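BolA-like protein (Babesia bovis, PDB 3O2E) is of unknown function but belongs to the BolA/IbaG family and may bind a 2Fe-2S cluster. Local coordinates at residues Arg31-Met35 with Leu36-Phe40; Lys92-Thr95 with Pro96-Glu100. All coordinates share one frame; numbering follows the deposited sequence.

Interaction 1: Arg31-Met35 with Leu36-Phe40; sequences RLRSM and LSPQF
L32 and L36 meet one turn apart at the C-terminal end of helix 25-36, in a fold whose helices pack on a mixed sheet. Their methyl groups CD2 of L32 and CD1 of L36 lie 3.9 Å apart, and the two side chains approach at a slant. Both are buried. CB of L36 lies 3.3 Å from O of L32. In L36, CG stands beside the backbone N, opposite the carbonyl carbon (chi1 -50°). This turns CG back toward the preceding turn and brings CD1 to L32. The face is covered by helix 68-78, where V75 meets L32 and L74 meets L36. A56 and I58 of strand 52-59 also touch L32. The helix thus packs with its apolar side against the sheet and the second helix.

Two backbone bonds finish the turn. N of L36 donates to O of L32 at 2.8 Å. N of S37 donates to O of R33 at 3.1 Å, but from above the carbonyl plane, 43° out of it. S37 has positive phi and breaks the helix. P38 then sets CD against the backbone of the helix, 3.7 Å from CA of R33.

The side of M35 and S37 is looser and open to solvent. CG of M35 points away from its own backbone N (chi1 -173°) and reaches CD2 of L36 only at 4.1 Å. The rest of the M35 chain leads away from L36. The M35 side chain also touches S77 and A78. A water donates to O of M35 at 2.7 Å and is also hydrogen-bonded to OG of S37.

The chemistry is therefore split. Leucine methyls pack the inner face, while the carbonyl of M35 at the helix end takes a bond from water.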
ATOM      1  N   ARG A  31       4.867   6.121   3.999  1.00 15.32           N
ATOM      2  CA  ARG A  31       4.565   6.676   2.692  1.00 15.42           C
ATOM      3  C   ARG A  31       3.105   6.569   2.429  1.00 14.59           C
ATOM      4  O   ARG A  31       2.488   7.531   1.988  1.00 14.25           O
ATOM      5  CB  ARG A  31       5.290   5.917   1.583  1.00 15.92           C
ATOM      6  CG  ARG A  31       6.766   6.100   1.531  1.00 19.61           C
ATOM      7  CD  ARG A  31       7.175   7.443   1.025  1.00 24.85           C
ATOM      8  NE  ARG A  31       8.595   7.542   1.266  1.00 32.02           N
ATOM      9  CZ  ARG A  31       9.132   7.971   2.405  1.00 39.24           C
ATOM     10  NH1 ARG A  31       8.369   8.415   3.409  1.00 42.42           N
ATOM     11  NH2 ARG A  31      10.451   7.964   2.546  1.00 43.01           N
ATOM     12  N   LEU A  32       2.540   5.379   2.676  1.00 13.59           N
ATOM     13  CA  LEU A  32       1.096   5.169   2.431  1.00 12.83           C
ATOM     14  C   LEU A  32       0.261   6.067   3.308  1.00 12.62           C
ATOM     15  O   LEU A  32      -0.718   6.653   2.839  1.00 13.34           O
ATOM     16  CB  LEU A  32       0.685   3.682   2.630  1.00 11.39           C
ATOM     17  CG  LEU A  32       1.309   2.640   1.717  1.00 14.08           C
ATOM     18  CD1 LEU A  32       0.794   1.223   2.030  1.00 12.42           C
ATOM     19  CD2 LEU A  32       0.997   2.975   0.322  1.00 13.74           C
ATOM     20  N   ARG A  33       0.591   6.127   4.603  1.00 13.28           N
ATOM     21  CA  ARG A  33      -0.139   7.023   5.529  1.00 14.20           C
ATOM     22  C   ARG A  33      -0.031   8.483   5.128  1.00 14.83           C
ATOM     23  O   ARG A  33      -0.993   9.241   5.195  1.00 13.63           O
ATOM     24  CB  ARG A  33       0.363   6.864   6.966  1.00 15.00           C
ATOM     25  CG  ARG A  33      -0.096   5.563   7.523  1.00 15.96           C
ATOM     26  CD  ARG A  33       0.582   5.177   8.817  1.00 17.03           C
ATOM     27  NE  ARG A  33      -0.149   4.001   9.300  1.00 19.79           N
ATOM     28  CZ  ARG A  33       0.342   2.971   9.986  1.00 21.07           C
ATOM     29  NH1 ARG A  33       1.626   2.927  10.335  1.00 22.00           N
ATOM     30  NH2 ARG A  33      -0.510   1.975  10.337  1.00 24.18           N
ATOM     31  N   SER A  34       1.163   8.903   4.745  1.00 16.04           N
ATOM     32  CA  SER A  34       1.366  10.283   4.358  1.00 18.05           C
ATOM     33  C   SER A  34       0.489  10.681   3.149  1.00 17.90           C
ATOM     34  O   SER A  34      -0.164  11.733   3.191  1.00 16.64           O
ATOM     35  CB  SER A  34       2.832  10.532   4.083  1.00 19.55           C
ATOM     36  OG  SER A  34       2.985  11.822   3.538  1.00 25.60           O
ATOM     37  N   MET A  35       0.451   9.830   2.108  1.00 17.09           N
ATOM     38  CA  MET A  35      -0.288  10.162   0.869  1.00 17.58           C
ATOM     39  C   MET A  35      -1.790   9.846   0.924  1.00 16.22           C
ATOM     40  O   MET A  35      -2.613  10.621   0.417  1.00 17.28           O
ATOM     41  CB  MET A  35       0.352   9.512  -0.357  1.00 17.62           C
ATOM     42  CG  MET A  35      -0.299  10.001  -1.666  1.00 23.30           C
ATOM     43  SD  MET A  35       0.238   9.430  -3.268  0.66 26.31           S
ATOM     44  CE  MET A  35       1.610  10.537  -3.676  1.00 22.77           C
ATOM     45  N   LEU A  36      -2.143   8.721   1.545  1.00 14.36           N
ATOM     46  CA  LEU A  36      -3.477   8.171   1.436  1.00 14.04           C
ATOM     47  C   LEU A  36      -4.340   8.281   2.686  1.00 13.85           C
ATOM     48  O   LEU A  36      -5.523   8.028   2.595  1.00 14.24           O
ATOM     49  CB  LEU A  36      -3.405   6.733   0.986  1.00 13.44           C
ATOM     50  CG  LEU A  36      -2.550   6.474  -0.236  1.00 14.57           C
ATOM     51  CD1 LEU A  36      -2.353   4.944  -0.355  1.00 14.28           C
ATOM     52  CD2 LEU A  36      -3.167   7.078  -1.466  1.00 16.65           C
ATOM     53  N   SER A  37      -3.756   8.699   3.820  1.00 13.83           N
ATOM     54  CA  SER A  37      -4.485   8.992   5.027  1.00 14.36           C
ATOM     55  C   SER A  37      -5.554   7.925   5.267  1.00 14.31           C
ATOM     56  O   SER A  37      -6.729   8.247   5.424  1.00 15.61           O
ATOM     57  CB  SER A  37      -5.088  10.386   4.911  1.00 14.41           C
ATOM     58  OG  SER A  37      -4.039  11.342   4.873  1.00 15.29           O
ATOM     59  N   PRO A  38      -5.140   6.644   5.286  1.00 13.94           N
ATOM     60  CA  PRO A  38      -6.138   5.567   5.369  1.00 13.88           C
ATOM     61  C   PRO A  38      -6.855   5.516   6.705  1.00 13.53           C
ATOM     62  O   PRO A  38      -6.314   5.929   7.701  1.00 13.61           O
ATOM     63  CB  PRO A  38      -5.310   4.286   5.135  1.00 12.62           C
ATOM     64  CG  PRO A  38      -3.932   4.622   5.708  1.00 14.87           C
ATOM     65  CD  PRO A  38      -3.757   6.127   5.379  1.00 14.50           C
ATOM     66  N   GLN A  39      -8.084   5.010   6.697  1.00 14.15           N
ATOM     67  CA  GLN A  39      -8.842   4.682   7.913  1.00 13.80           C
ATOM     68  C   GLN A  39      -8.315   3.376   8.487  1.00 14.30           C
ATOM     69  O   GLN A  39      -8.418   3.108   9.668  1.00 13.82           O
ATOM     70  CB  GLN A  39     -10.345   4.499   7.557  1.00 14.51           C
ATOM     71  CG  GLN A  39     -11.132   5.776   7.180  1.00 13.95           C
ATOM     72  CD  GLN A  39     -10.696   6.442   5.879  1.00 15.53           C
ATOM     73  OE1 GLN A  39     -10.382   5.784   4.888  1.00 15.31           O
ATOM     74  NE2 GLN A  39     -10.638   7.756   5.891  1.00 15.99           N
ATOM     75  N   PHE A  40      -7.798   2.523   7.605  1.00 14.55           N
ATOM     76  CA  PHE A  40      -7.230   1.266   8.009  1.00 15.38           C
ATOM     77  C   PHE A  40      -6.083   0.838   7.071  1.00 14.68           C
ATOM     78  O   PHE A  40      -6.203   0.929   5.868  1.00 13.75           O
ATOM     79  CB  PHE A  40      -8.348   0.216   8.088  1.00 17.73           C
ATOM     80  CG  PHE A  40      -7.877  -1.103   8.580  1.00 18.66           C
ATOM     81  CD1 PHE A  40      -7.760  -1.345   9.947  1.00 22.14           C
ATOM     82  CD2 PHE A  40      -7.487  -2.080   7.660  1.00 18.83           C
ATOM     83  CE1 PHE A  40      -7.286  -2.576  10.408  1.00 25.23           C
ATOM     84  CE2 PHE A  40      -7.031  -3.295   8.079  1.00 23.28           C
ATOM     85  CZ  PHE A  40      -6.915  -3.562   9.474  1.00 24.91           C
TER
HETATM   86  O   HOH W   1      -4.150  12.020   2.138  1.00 26.06           O

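Interaction 2: Lys92-Thr95 with Pro96-Glu100; sequences KCLT and PGEWE
T95 and E98 form a capping box at the N terminus of helix 96-101, directly after strand 86-94. T95 is the N-cap. Its OG1 sits between the backbone N and the carbonyl carbon (chi1 67°). OG1 of T95 accepts from N of E98 at 3.1 Å. The bond is fairly straight, with an N-H...O angle of 162°.

The side chain of E98 runs back over the cap. CB of E98 lies 3.5 Å from OG1 of T95. CG of E98 comes closer to OG1 of T95, at 3.2 Å. CD passes beside it too, and the carboxylate then divides. OE1 of E98 accepts from N of T95 at 3.1 Å, and that N-H arrives from above the carboxylate plane, 64° out of it. OE2 of E98 passes near OG1 and the methyl CG2 of T95. OE1 also forms a salt bridge with R71 of helix 68-78, which donates to O of C93 as well. This second partner would probably stabilise the charged carboxylate over the cap.

The T95 carbonyl starts the helical bonding: O of T95 accepts from N of W99 at 2.9 Å. P96 follows the N-cap and supplies no N-H. L94 packs on the first turn of the helix through CD2. CD2 of L94 lies near the plane of the W99 ring, at the ring edge, and reaches CA of W99 at 3.7 Å.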
ATOM      1  N   LYS A  92      -4.693  -4.448  -1.868  1.00 14.03           N
ATOM      2  CA  LYS A  92      -6.149  -4.448  -1.982  1.00 14.24           C
ATOM      3  C   LYS A  92      -6.594  -3.062  -1.509  1.00 14.88           C
ATOM      4  O   LYS A  92      -6.194  -2.625  -0.431  1.00 13.79           O
ATOM      5  CB  LYS A  92      -6.753  -5.551  -1.116  1.00 15.41           C
ATOM      6  N   CYS A  93      -7.309  -2.332  -2.374  1.00 14.96           N
ATOM      7  CA  CYS A  93      -7.641  -0.911  -2.171  1.00 14.74           C
ATOM      8  C   CYS A  93      -9.192  -0.763  -2.052  1.00 15.02           C
ATOM      9  O   CYS A  93      -9.922  -1.001  -2.990  1.00 16.34           O
ATOM     10  CB  CYS A  93      -7.158  -0.040  -3.330  1.00 14.19           C
ATOM     11  SG  CYS A  93      -5.430  -0.128  -3.746  1.00 17.62           S
ATOM     12  N   LEU A  94      -9.660  -0.360  -0.905  1.00 14.48           N
ATOM     13  CA  LEU A  94     -11.075  -0.149  -0.682  1.00 15.67           C
ATOM     14  C   LEU A  94     -11.315   1.266  -0.207  1.00 14.58           C
ATOM     15  O   LEU A  94     -10.495   1.853   0.509  1.00 13.41           O
ATOM     16  CB  LEU A  94     -11.575  -1.107   0.399  1.00 16.99           C
ATOM     17  CG  LEU A  94     -11.631  -2.628   0.161  1.00 19.51           C
ATOM     18  CD1 LEU A  94     -10.258  -3.169   0.257  1.00 20.91           C
ATOM     19  CD2 LEU A  94     -12.510  -3.302   1.229  1.00 24.83           C
ATOM     20  N   THR A  95     -12.478   1.790  -0.536  1.00 14.91           N
ATOM     21  CA  THR A  95     -12.954   2.984   0.112  1.00 15.37           C
ATOM     22  C   THR A  95     -13.521   2.583   1.481  1.00 16.19           C
ATOM     23  O   THR A  95     -13.881   1.406   1.701  1.00 16.24           O
ATOM     24  CB  THR A  95     -14.047   3.693  -0.721  1.00 16.15           C
ATOM     25  OG1 THR A  95     -15.223   2.873  -0.756  1.00 18.68           O
ATOM     26  CG2 THR A  95     -13.572   3.993  -2.138  1.00 15.17           C
ATOM     27  N   PRO A  96     -13.625   3.556   2.398  1.00 16.55           N
ATOM     28  CA  PRO A  96     -14.194   3.205   3.703  1.00 17.64           C
ATOM     29  C   PRO A  96     -15.637   2.726   3.572  1.00 19.22           C
ATOM     30  O   PRO A  96     -16.028   1.873   4.353  1.00 17.88           O
ATOM     31  CB  PRO A  96     -14.084   4.490   4.532  1.00 17.72           C
ATOM     32  CG  PRO A  96     -13.600   5.525   3.655  1.00 16.86           C
ATOM     33  CD  PRO A  96     -13.173   4.952   2.341  1.00 16.64           C
ATOM     34  N   GLY A  97     -16.367   3.224   2.549  1.00 19.81           N
ATOM     35  CA  GLY A  97     -17.682   2.720   2.197  1.00 21.49           C
ATOM     36  C   GLY A  97     -17.773   1.270   1.754  1.00 22.15           C
ATOM     37  O   GLY A  97     -18.693   0.531   2.163  1.00 22.44           O
ATOM     38  N   GLU A  98     -16.849   0.869   0.886  1.00 21.89           N
ATOM     39  CA  GLU A  98     -16.751  -0.501   0.447  1.00 22.45           C
ATOM     40  C   GLU A  98     -16.316  -1.415   1.582  1.00 23.51           C
ATOM     41  O   GLU A  98     -16.784  -2.530   1.685  1.00 24.04           O
ATOM     42  CB  GLU A  98     -15.756  -0.605  -0.692  1.00 22.05           C
ATOM     43  CG  GLU A  98     -16.220   0.058  -1.997  1.00 22.51           C
ATOM     44  CD  GLU A  98     -15.077   0.406  -2.918  1.00 21.78           C
ATOM     45  OE1 GLU A  98     -13.936   0.022  -2.600  1.00 16.67           O
ATOM     46  OE2 GLU A  98     -15.304   1.112  -3.948  1.00 19.20           O
ATOM     47  N   TRP A  99     -15.379  -0.944   2.412  1.00 23.12           N
ATOM     48  CA  TRP A  99     -14.895  -1.695   3.583  1.00 23.59           C
ATOM     49  C   TRP A  99     -16.025  -2.021   4.529  1.00 25.78           C
ATOM     50  O   TRP A  99     -16.170  -3.161   4.974  1.00 26.26           O
ATOM     51  CB  TRP A  99     -13.834  -0.872   4.324  1.00 22.39           C
ATOM     52  CG  TRP A  99     -13.105  -1.547   5.425  1.00 20.09           C
ATOM     53  CD1 TRP A  99     -12.390  -2.708   5.353  1.00 22.26           C
ATOM     54  CD2 TRP A  99     -12.899  -1.038   6.721  1.00 20.40           C
ATOM     55  NE1 TRP A  99     -11.793  -2.971   6.536  1.00 22.89           N
ATOM     56  CE2 TRP A  99     -12.094  -1.961   7.406  1.00 21.98           C
ATOM     57  CE3 TRP A  99     -13.317   0.121   7.379  1.00 21.50           C
ATOM     58  CZ2 TRP A  99     -11.691  -1.768   8.716  1.00 25.27           C
ATOM     59  CZ3 TRP A  99     -12.927   0.309   8.680  1.00 24.50           C
ATOM     60  CH2 TRP A  99     -12.124  -0.637   9.343  1.00 24.24           C
ATOM     61  N   GLU A 100     -16.803  -1.013   4.862  1.00 27.50           N
ATOM     62  CA  GLU A 100     -17.977  -1.229   5.705  1.00 30.48           C
ATOM     63  C   GLU A 100     -18.964  -2.218   5.019  1.00 33.05           C
ATOM     64  O   GLU A 100     -19.446  -3.167   5.653  1.00 35.21           O
ATOM     65  CB  GLU A 100     -18.590   0.115   6.077  1.00 29.80           C
TER

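Overall arrangement
From the N terminus, interaction 1 comes first. It ends helix 25-36 and turns the chain into strand 40-45, one outer strand of the sheet. The chain then runs through strand 52-59 and helix 68-78 before strand 86-94, the other outer strand. Interaction 2 leads from that strand into helix 96-101. Each contact closes a short local turn. They follow in series, so they neither nest nor cross. Their centres are about 13 Å apart, yet they touch: Q39 packs on P96, and the F40 ring meets that of W99 with planes at about 20°. This joins the start of strand 40-45 to the C-terminal helix, across the central strand 52-59.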